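Local structure of glyoxylate-induced Protein (Pseudomonas aeruginosa, 1SQ4) at residues Phe26-Ala31 with Arg59-Gly63; Glu85-Glu91 with Trp140-Gln146; Asp186-His192 with Lys264-Arg268. The protein has no established function, but is built as a double cupin barrel and may act as a ureidoglycine aminohydrolase. All blocks are in the same frame, centred on the assembly; numbering follows the deposited sequence.

The three contacts follow one another along the chain, each closing before the next opens. Interactions 2 and 3 are equivalent in kind: each joins neighbouring antiparallel strands of a cupin barrel, 90-98 with 136-144 in one sheet and 191-198 with 258-265 in the other. Their centres lie about 14 Å apart and they touch, Y145 OH probably bonding to R188 O, so the two barrels meet there. Interaction 1 is about 23 Å from either centre and touches neither. It reaches the same sheet as interaction 3, because strands 25-26 and 30-33, early in the chain, join the sheet built mainly from the later half. The N-terminal strands thus extend the sheet of the later barrel.

Interaction 1 of 3, residues Phe26-Ala31 with Arg59-Gly63; sequences FTEAYA and RPLSG
A31 and P60 bring the two backbones to their nearest approach, CA to CA 6.4 Å, and no hydrogen bond links the segments: a tight hairpin turn meets an irregular loop without any backbone pairing, and L61 and F26 pack on side chains and carbonyl oxygens. L61 carries the contact. Its forked end suits a place where two kinds of surface must be met at once. One methyl, CD1, lies at the edge of the F26 ring, close to its plane, 3.5 Å from F26 CD1. The other, CD2, enters the mouth of the turn and rests 3.5 Å from T27 O and 3.4 Å from Y30 O. The F26 side chain leaves with CG anti to its carbonyl carbon (chi1 -62°), and this turns the rim of the ring to the loop, where CE1 also comes 3.6 Å from P60 O. Beside it the alanine methyl and the proline ring meet in van der Waals contact, A31 CB to P60 CB 4.3 Å.

The turn that receives L61 is braced by T27. Its backbone N bonds to Y30 O, while its hydroxyl oxygen accepts from A29 N and, at 2.9 Å, from Y30 N, an ST turn and ST motif combined. T27 CB lies over one face of the Y30 ring, and Y30 OH is bonded to D230.

This turn joins strands 25-26 and 30-33 at the margin of the eight-stranded sheet. Strand 239-244 runs antiparallel beside 30-33, pairing A31 with W241 and A29 with R243, and its side chains F239, W241 and R243 also support P60 and L61. F26 packs on A244 of a second subunit, so that subunit also borders the contact.

Interaction 2 of 3, residues Glu85-Glu91 with Trp140-Gln146; sequences EQDPNAE and WIRKHYQ
E85 OE2 is gripped by R142 NH2 at 2.6 Å and by the backbone N of D87 at 3.2 Å, the latter on its anti lone pair, with a weak further bond from Q86 N. The other carboxylate oxygen, OE1, takes a nearly straight bond (169°) from R142 NE at 2.8 Å. The arginine therefore holds the glutamate side-on, one nitrogen to each oxygen, with the two flat groups only 25° apart; this fixes the rotation of both. W140 packs beside this salt bridge: its indole has R142 CD over one face, toward the rim, and E85 OE1 at its edge, 3.1 Å from CZ2.

A second carboxylate serves the turn. D87 OD2 receives H144 NE2 at 2.8 Å, in the imidazole plane but from above the plane of the carboxylate, and D87 OD1 accepts from N89 N in an Asx turn within the type I turn from D87 to A90. Aspartate is short enough to do both. H144 ND1 bonds to T273 O of a second subunit, so the ring bridges two chains.

Past the turn the backbones pair: E91 N bonds to K143 O at 2.8 Å, K143 N returns to E91 O, and Y145 N reaches N89 O at 3.0 Å, with A90 and H144 a non-hydrogen-bonded pair. E91 swings its CG between its backbone N and carbonyl carbon (chi1 62°) and extends across to the neighbouring segment, leaving OE1 at the edge of the Y145 ring, 3.3 Å from Y145 CB. K143 NZ curls back to H144 O and makes a salt bridge to D190.

Antiparallel neighbours of this sort, strands 90-98 and 136-144 with a loop folded over their ends, are characteristic of the cupin beta-barrel.

Interaction 3 of 3, residues Asp186-His192 with Lys264-Arg268; sequences DMRHDMH and KDVNR
H192 and K264 form a hydrogen-bonded antiparallel pair in the later cupin barrel, strand 191-198 beside 258-265: H192 N meets K264 O at 2.9 Å and K264 N meets H192 O at 3.0 Å. M191 and D265 are the adjoining non-hydrogen-bonded pair, and V266 N adds a bond to D190 O.

Beyond the strands, side chains take over the polar bonding. N267 adopts a left-handed backbone conformation that asparagine tolerates well, and sends ND2 to H189 O at 3.0 Å. R268 folds back so that NE and NH1 both reach N267 O from one face of its plane; NH1 also comes close to M187 O, though too short to be trusted. R268 NH2 continues to Q146 O, and Q146 N bonds to D190 OD2; charge and carbonyls thus link this loop to the other barrel. Water 1 accepts from K264 NZ and also bonds to H192 ND1.

Packing contacts fill the remainder. The selenium of M187 lies 3.7 Å from N267 CG, and D190 CB sits over one face of the R268 guanidinium. Over the H192 ring, V266 CG2 stands 3.7 Å from the centroid, only 12° off the normal, a CH-pi contact.

Interaction 1 of 3, residues Phe26-Ala31 with Arg59-Gly63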
loop_
_atom_site.group_PDB
_atom_site.type_symbol
_atom_site.label_atom_id
_atom_site.label_comp_id
_atom_site.label_asym_id
_atom_site.label_seq_id
_atom_site.Cartn_x
_atom_site.Cartn_y
_atom_site.Cartn_z
ATOM N N PHE A 26 10.001 -5.461 8.821
ATOM C CA PHE A 26 10.964 -4.402 8.545
ATOM C C PHE A 26 10.165 -3.222 8.019
ATOM O O PHE A 26 9.703 -3.240 6.886
ATOM C CB PHE A 26 11.984 -4.876 7.498
ATOM C CG PHE A 26 12.807 -6.053 7.949
ATOM C CD1 PHE A 26 13.825 -5.892 8.884
ATOM C CD2 PHE A 26 12.546 -7.332 7.459
ATOM C CE1 PHE A 26 14.568 -6.982 9.327
ATOM C CE2 PHE A 26 13.285 -8.433 7.896
ATOM C CZ PHE A 26 14.301 -8.255 8.833
ATOM N N THR A 27 9.974 -2.207 8.848
ATOM C CA THR A 27 9.219 -1.036 8.418
ATOM C C THR A 27 10.105 0.195 8.488
ATOM O O THR A 27 11.320 0.083 8.628
ATOM C CB THR A 27 7.972 -0.800 9.293
ATOM O OG1 THR A 27 8.367 -0.390 10.610
ATOM C CG2 THR A 27 7.153 -2.062 9.382
ATOM N N GLU A 28 9.509 1.374 8.405
ATOM C CA GLU A 28 10.318 2.572 8.444
ATOM C C GLU A 28 10.479 3.089 9.861
ATOM O O GLU A 28 11.179 4.073 10.098
ATOM C CB GLU A 28 9.712 3.642 7.541
ATOM C CG GLU A 28 8.280 4.044 7.886
ATOM C CD GLU A 28 7.264 2.889 7.843
ATOM O OE1 GLU A 28 7.309 2.048 6.905
ATOM O OE2 GLU A 28 6.391 2.845 8.746
ATOM N N ALA A 29 9.863 2.389 10.805
ATOM C CA ALA A 29 9.906 2.783 12.204
ATOM C C ALA A 29 10.403 1.669 13.108
ATOM O O ALA A 29 10.850 1.910 14.232
ATOM C CB ALA A 29 8.521 3.207 12.647
ATOM N N TYR A 30 10.315 0.441 12.630
ATOM C CA TYR A 30 10.746 -0.652 13.457
ATOM C C TYR A 30 11.064 -1.911 12.665
ATOM O O TYR A 30 10.851 -1.983 11.448
ATOM C CB TYR A 30 9.672 -0.949 14.505
ATOM C CG TYR A 30 8.379 -1.421 13.910
ATOM C CD1 TYR A 30 7.451 -0.522 13.397
ATOM C CD2 TYR A 30 8.102 -2.781 13.823
ATOM C CE1 TYR A 30 6.275 -0.968 12.811
ATOM C CE2 TYR A 30 6.934 -3.242 13.242
ATOM C CZ TYR A 30 6.023 -2.331 12.736
ATOM O OH TYR A 30 4.864 -2.788 12.156
ATOM N N ALA A 31 11.597 -2.893 13.388
ATOM C CA ALA A 31 11.970 -4.189 12.837
ATOM C C ALA A 31 11.768 -5.255 13.908
ATOM O O ALA A 31 12.235 -5.096 15.032
ATOM C CB ALA A 31 13.425 -4.168 12.409
ATOM N N ARG A 59 22.542 -3.927 13.222
ATOM C CA ARG A 59 21.980 -3.319 12.014
ATOM C C ARG A 59 20.617 -3.904 11.613
ATOM O O ARG A 59 20.419 -4.297 10.454
ATOM C CB ARG A 59 22.955 -3.468 10.835
ATOM C CG ARG A 59 24.308 -2.853 11.079
ATOM C CD ARG A 59 25.046 -2.603 9.776
ATOM N NE ARG A 59 25.568 -3.820 9.149
ATOM C CZ ARG A 59 26.515 -4.593 9.677
ATOM N NH1 ARG A 59 27.053 -4.280 10.853
ATOM N NH2 ARG A 59 26.920 -5.673 9.029
ATOM N N PRO A 60 19.661 -3.954 12.549
ATOM C CA PRO A 60 18.339 -4.504 12.245
ATOM C C PRO A 60 17.693 -3.799 11.063
ATOM O O PRO A 60 16.984 -4.411 10.260
ATOM C CB PRO A 60 17.558 -4.261 13.531
ATOM C CG PRO A 60 18.617 -4.194 14.586
ATOM C CD PRO A 60 19.689 -3.395 13.907
ATOM N N LEU A 61 17.947 -2.500 10.973
ATOM C CA LEU A 61 17.381 -1.668 9.920
ATOM C C LEU A 61 18.445 -0.715 9.430
ATOM O O LEU A 61 19.394 -0.404 10.152
ATOM C CB LEU A 61 16.196 -0.871 10.471
ATOM C CG LEU A 61 14.764 -1.123 9.997
ATOM C CD1 LEU A 61 14.463 -2.603 9.845
ATOM C CD2 LEU A 61 13.836 -0.469 10.991
ATOM N N SER A 62 18.282 -0.239 8.204
ATOM C CA SER A 62 19.260 0.670 7.621
ATOM C C SER A 62 19.301 2.000 8.359
ATOM O O SER A 62 18.448 2.291 9.197
ATOM C CB SER A 62 18.937 0.922 6.147
ATOM O OG SER A 62 17.878 1.858 6.003
ATOM N N GLY A 63 20.313 2.800 8.050
ATOM C CA GLY A 63 20.425 4.099 8.680
ATOM C C GLY A 63 21.212 4.133 9.971
ATOM O O GLY A 63 22.200 3.422 10.124
#

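Interaction 2 of 3, residues Glu85-Glu91 with Trp140-Gln146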
loop_
_atom_site.group_PDB
_atom_site.type_symbol
_atom_site.label_atom_id
_atom_site.label_comp_id
_atom_site.label_asym_id
_atom_site.label_seq_id
_atom_site.Cartn_x
_atom_site.Cartn_y
_atom_site.Cartn_z
ATOM N N GLU A 85 38.160 -9.065 23.743
ATOM C CA GLU A 85 37.923 -7.826 23.018
ATOM C C GLU A 85 39.192 -7.312 22.342
ATOM O O GLU A 85 40.261 -7.293 22.946
ATOM C CB GLU A 85 37.378 -6.755 23.968
ATOM C CG GLU A 85 36.955 -5.486 23.260
ATOM C CD GLU A 85 35.824 -5.735 22.287
ATOM O OE1 GLU A 85 34.730 -6.105 22.757
ATOM O OE2 GLU A 85 36.032 -5.575 21.064
ATOM N N GLN A 86 39.064 -6.885 21.088
ATOM C CA GLN A 86 40.204 -6.365 20.330
ATOM C C GLN A 86 40.144 -4.857 20.203
ATOM O O GLN A 86 41.148 -4.202 19.907
ATOM C CB GLN A 86 40.229 -6.975 18.931
ATOM C CG GLN A 86 40.501 -8.447 18.930
ATOM C CD GLN A 86 41.751 -8.781 19.699
ATOM O OE1 GLN A 86 41.802 -8.647 20.928
ATOM N NE2 GLN A 86 42.781 -9.208 18.981
ATOM N N ASP A 87 38.953 -4.318 20.432
ATOM C CA ASP A 87 38.714 -2.887 20.326
ATOM C C ASP A 87 38.889 -2.187 21.670
ATOM O O ASP A 87 38.116 -2.400 22.604
ATOM C CB ASP A 87 37.300 -2.648 19.790
ATOM C CG ASP A 87 37.087 -1.229 19.303
ATOM O OD1 ASP A 87 37.520 -0.275 19.995
ATOM O OD2 ASP A 87 36.468 -1.073 18.232
ATOM N N PRO A 88 39.903 -1.323 21.770
ATOM C CA PRO A 88 40.220 -0.569 22.979
ATOM C C PRO A 88 39.144 0.422 23.423
ATOM O O PRO A 88 39.107 0.810 24.590
ATOM C CB PRO A 88 41.523 0.121 22.609
ATOM C CG PRO A 88 41.326 0.399 21.153
ATOM C CD PRO A 88 40.782 -0.917 20.660
ATOM N N ASN A 89 38.276 0.839 22.505
ATOM C CA ASN A 89 37.224 1.788 22.856
ATOM C C ASN A 89 35.890 1.109 23.124
ATOM O O ASN A 89 34.920 1.753 23.524
ATOM C CB ASN A 89 37.033 2.822 21.753
ATOM C CG ASN A 89 38.252 3.667 21.541
ATOM O OD1 ASN A 89 39.010 3.458 20.592
ATOM N ND2 ASN A 89 38.463 4.627 22.436
ATOM N N ALA A 90 35.840 -0.196 22.915
ATOM C CA ALA A 90 34.610 -0.930 23.137
ATOM C C ALA A 90 34.290 -1.164 24.613
ATOM O O ALA A 90 35.125 -1.645 25.383
ATOM C CB ALA A 90 34.671 -2.268 22.410
ATOM N N GLU A 91 33.079 -0.798 25.012
ATOM C CA GLU A 91 32.636 -1.030 26.380
ATOM C C GLU A 91 31.652 -2.184 26.216
ATOM O O GLU A 91 31.174 -2.428 25.108
ATOM C CB GLU A 91 31.945 0.211 26.948
ATOM C CG GLU A 91 30.693 0.622 26.207
ATOM C CD GLU A 91 30.082 1.907 26.750
ATOM O OE1 GLU A 91 30.109 2.922 26.024
ATOM O OE2 GLU A 91 29.569 1.904 27.899
ATOM N N TRP A 140 26.180 -10.406 24.758
ATOM C CA TRP A 140 27.317 -9.504 24.789
ATOM C C TRP A 140 26.954 -8.243 24.006
ATOM O O TRP A 140 26.876 -8.245 22.780
ATOM C CB TRP A 140 28.532 -10.215 24.186
ATOM C CG TRP A 140 29.843 -9.455 24.210
ATOM C CD1 TRP A 140 30.094 -8.258 24.809
ATOM C CD2 TRP A 140 31.056 -9.824 23.534
ATOM N NE1 TRP A 140 31.385 -7.849 24.537
ATOM C CE2 TRP A 140 31.995 -8.796 23.752
ATOM C CE3 TRP A 140 31.439 -10.928 22.750
ATOM C CZ2 TRP A 140 33.286 -8.827 23.226
ATOM C CZ3 TRP A 140 32.731 -10.958 22.225
ATOM C CH2 TRP A 140 33.632 -9.912 22.466
ATOM N N ILE A 141 26.724 -7.159 24.732
ATOM C CA ILE A 141 26.357 -5.905 24.116
ATOM C C ILE A 141 27.557 -4.956 24.062
ATOM O O ILE A 141 28.156 -4.641 25.091
ATOM C CB ILE A 141 25.202 -5.288 24.902
ATOM C CG1 ILE A 141 24.047 -6.281 24.947
ATOM C CG2 ILE A 141 24.760 -4.009 24.254
ATOM C CD1 ILE A 141 22.955 -5.930 25.918
ATOM N N ARG A 142 27.896 -4.496 22.859
ATOM C CA ARG A 142 29.044 -3.608 22.669
ATOM C C ARG A 142 28.724 -2.220 22.150
ATOM O O ARG A 142 27.739 -2.019 21.438
ATOM C CB ARG A 142 30.065 -4.250 21.715
ATOM C CG ARG A 142 30.714 -5.519 22.260
ATOM C CD ARG A 142 31.457 -6.313 21.194
ATOM N NE ARG A 142 32.759 -5.762 20.808
ATOM C CZ ARG A 142 32.980 -5.060 19.703
ATOM N NH1 ARG A 142 31.980 -4.808 18.867
ATOM N NH2 ARG A 142 34.204 -4.638 19.418
ATOM N N LYS A 143 29.579 -1.266 22.505
ATOM C CA LYS A 143 29.434 0.112 22.061
ATOM C C LYS A 143 30.716 0.876 22.293
ATOM O O LYS A 143 31.431 0.629 23.259
ATOM C CB LYS A 143 28.320 0.832 22.819
ATOM C CG LYS A 143 28.217 2.333 22.514
ATOM C CD LYS A 143 27.339 3.013 23.555
ATOM C CE LYS A 143 27.050 4.494 23.277
ATOM N NZ LYS A 143 28.232 5.342 22.975
ATOM N N HIS A 144 31.015 1.805 21.404
ATOM C CA HIS A 144 32.198 2.601 21.600
ATOM C C HIS A 144 31.822 3.617 22.670
ATOM O O HIS A 144 30.848 4.369 22.533
ATOM C CB HIS A 144 32.602 3.295 20.299
ATOM C CG HIS A 144 33.290 2.391 19.322
ATOM N ND1 HIS A 144 33.345 2.669 17.971
ATOM C CD2 HIS A 144 33.975 1.240 19.494
ATOM C CE1 HIS A 144 34.035 1.729 17.357
ATOM N NE2 HIS A 144 34.431 0.846 18.255
ATOM N N TYR A 145 32.591 3.609 23.750
ATOM C CA TYR A 145 32.365 4.512 24.863
ATOM C C TYR A 145 32.708 5.934 24.468
ATOM O O TYR A 145 33.672 6.171 23.747
ATOM C CB TYR A 145 33.220 4.082 26.060
ATOM C CG TYR A 145 33.079 5.000 27.255
ATOM C CD1 TYR A 145 34.078 5.919 27.576
ATOM C CD2 TYR A 145 31.916 4.986 28.044
ATOM C CE1 TYR A 145 33.926 6.800 28.641
ATOM C CE2 TYR A 145 31.764 5.873 29.115
ATOM C CZ TYR A 145 32.777 6.776 29.396
ATOM O OH TYR A 145 32.633 7.681 30.407
ATOM N N GLN A 146 31.910 6.884 24.934
ATOM C CA GLN A 146 32.173 8.273 24.616
ATOM C C GLN A 146 32.753 8.987 25.827
ATOM O O GLN A 146 32.071 9.194 26.833
ATOM C CB GLN A 146 30.903 8.966 24.157
ATOM C CG GLN A 146 31.133 10.396 23.736
ATOM C CD GLN A 146 29.932 10.980 23.033
ATOM O OE1 GLN A 146 29.918 12.169 22.683
ATOM N NE2 GLN A 146 28.907 10.146 22.815
#

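Interaction 3 of 3, residues Asp186-His192 with Lys264-Arg268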
loop_
_atom_site.group_PDB
_atom_site.type_symbol
_atom_site.label_atom_id
_atom_site.label_comp_id
_atom_site.label_asym_id
_atom_site.label_seq_id
_atom_site.Cartn_x
_atom_site.Cartn_y
_atom_site.Cartn_z
ATOM N N ASP A 186 24.525 8.946 37.350
ATOM C CA ASP A 186 25.931 8.643 37.095
ATOM C C ASP A 186 26.292 8.989 35.652
ATOM O O ASP A 186 26.134 8.180 34.740
ATOM C CB ASP A 186 26.207 7.167 37.377
ATOM C CG ASP A 186 27.684 6.843 37.373
ATOM O OD1 ASP A 186 28.037 5.679 37.656
ATOM O OD2 ASP A 186 28.499 7.747 37.090
HETATM N N MSE A 187 26.785 10.203 35.466
HETATM C CA MSE A 187 27.144 10.699 34.161
HETATM C C MSE A 187 28.349 10.020 33.532
HETATM O O MSE A 187 28.722 10.334 32.412
HETATM C CB MSE A 187 27.369 12.208 34.241
HETATM C CG MSE A 187 26.526 12.991 33.251
HETATM SE SE MSE A 187 24.614 12.601 33.373
HETATM C CE MSE A 187 24.078 14.250 34.236
ATOM N N ARG A 188 28.960 9.087 34.250
ATOM C CA ARG A 188 30.115 8.376 33.725
ATOM C C ARG A 188 29.661 7.340 32.704
ATOM O O ARG A 188 30.396 7.012 31.778
ATOM C CB ARG A 188 30.871 7.696 34.860
ATOM C CG ARG A 188 31.542 8.662 35.820
ATOM C CD ARG A 188 32.332 7.892 36.873
ATOM N NE ARG A 188 31.437 7.089 37.703
ATOM C CZ ARG A 188 31.819 6.070 38.463
ATOM N NH1 ARG A 188 33.096 5.708 38.511
ATOM N NH2 ARG A 188 30.912 5.410 39.176
ATOM N N HIS A 189 28.450 6.821 32.875
ATOM C CA HIS A 189 27.920 5.844 31.939
ATOM C C HIS A 189 27.222 6.521 30.798
ATOM O O HIS A 189 26.415 7.434 31.001
ATOM C CB HIS A 189 26.924 4.913 32.601
ATOM C CG HIS A 189 27.556 3.748 33.270
ATOM N ND1 HIS A 189 27.884 3.749 34.606
ATOM C CD2 HIS A 189 27.978 2.560 32.780
ATOM C CE1 HIS A 189 28.483 2.614 34.910
ATOM N NE2 HIS A 189 28.553 1.874 33.816
ATOM N N ASP A 190 27.519 6.058 29.591
ATOM C CA ASP A 190 26.904 6.626 28.406
ATOM C C ASP A 190 25.933 5.636 27.775
ATOM O O ASP A 190 25.481 5.814 26.647
ATOM C CB ASP A 190 27.988 7.076 27.414
ATOM C CG ASP A 190 28.736 5.921 26.770
ATOM O OD1 ASP A 190 28.750 4.804 27.325
ATOM O OD2 ASP A 190 29.336 6.147 25.697
HETATM N N MSE A 191 25.599 4.597 28.524
HETATM C CA MSE A 191 24.672 3.594 28.032
HETATM C C MSE A 191 24.057 2.832 29.190
HETATM O O MSE A 191 24.696 2.611 30.220
HETATM C CB MSE A 191 25.378 2.591 27.125
HETATM C CG MSE A 191 26.236 1.595 27.880
HETATM SE SE MSE A 191 26.620 0.051 26.794
HETATM C CE MSE A 191 27.936 -0.827 27.927
ATOM N N HIS A 192 22.812 2.423 29.010
ATOM C CA HIS A 192 22.130 1.660 30.026
ATOM C C HIS A 192 21.632 0.377 29.379
ATOM O O HIS A 192 21.200 0.371 28.226
ATOM C CB HIS A 192 20.935 2.440 30.585
ATOM C CG HIS A 192 21.307 3.642 31.404
ATOM N ND1 HIS A 192 20.423 4.684 31.615
ATOM C CD2 HIS A 192 22.420 3.949 32.104
ATOM C CE1 HIS A 192 20.983 5.574 32.413
ATOM N NE2 HIS A 192 22.194 5.156 32.728
ATOM N N LYS A 264 20.278 1.117 25.464
ATOM C CA LYS A 264 20.214 2.442 24.837
ATOM C C LYS A 264 21.407 3.297 25.263
ATOM O O LYS A 264 22.035 3.035 26.291
ATOM C CB LYS A 264 18.929 3.161 25.252
ATOM C CG LYS A 264 18.662 3.044 26.748
ATOM C CD LYS A 264 17.524 3.913 27.226
ATOM C CE LYS A 264 17.344 3.723 28.717
ATOM N NZ LYS A 264 16.400 4.713 29.292
ATOM N N ASP A 265 21.700 4.320 24.464
ATOM C CA ASP A 265 22.798 5.242 24.735
ATOM C C ASP A 265 22.202 6.511 25.336
ATOM O O ASP A 265 21.179 7.005 24.860
ATOM C CB ASP A 265 23.568 5.560 23.448
ATOM C CG ASP A 265 22.674 6.066 22.333
ATOM O OD1 ASP A 265 21.807 5.297 21.854
ATOM O OD2 ASP A 265 22.837 7.241 21.925
ATOM N N VAL A 266 22.852 7.033 26.378
ATOM C CA VAL A 266 22.363 8.209 27.086
ATOM C C VAL A 266 23.440 9.097 27.708
ATOM O O VAL A 266 24.632 8.847 27.570
ATOM C CB VAL A 266 21.431 7.777 28.222
ATOM C CG1 VAL A 266 20.158 7.155 27.655
ATOM C CG2 VAL A 266 22.154 6.775 29.110
ATOM N N ASN A 267 22.987 10.134 28.405
ATOM C CA ASN A 267 23.853 11.086 29.093
ATOM C C ASN A 267 24.930 11.703 28.232
ATOM O O ASN A 267 26.009 12.030 28.721
ATOM C CB ASN A 267 24.498 10.428 30.304
ATOM C CG ASN A 267 23.492 9.800 31.215
ATOM O OD1 ASN A 267 22.339 10.199 31.239
ATOM N ND2 ASN A 267 23.921 8.811 31.975
ATOM N N ARG A 268 24.649 11.872 26.947
ATOM C CA ARG A 268 25.640 12.471 26.066
ATOM C C ARG A 268 24.971 13.360 25.017
ATOM O O ARG A 268 23.763 13.285 24.825
ATOM C CB ARG A 268 26.451 11.365 25.407
ATOM C CG ARG A 268 27.919 11.685 25.306
ATOM C CD ARG A 268 28.797 10.912 26.321
ATOM N NE ARG A 268 28.334 11.022 27.695
ATOM C CZ ARG A 268 28.946 10.481 28.747
ATOM N NH1 ARG A 268 28.424 10.634 29.957
ATOM N NH2 ARG A 268 30.076 9.802 28.606
HETATM O O HOH W 1 17.267 5.128 31.822
#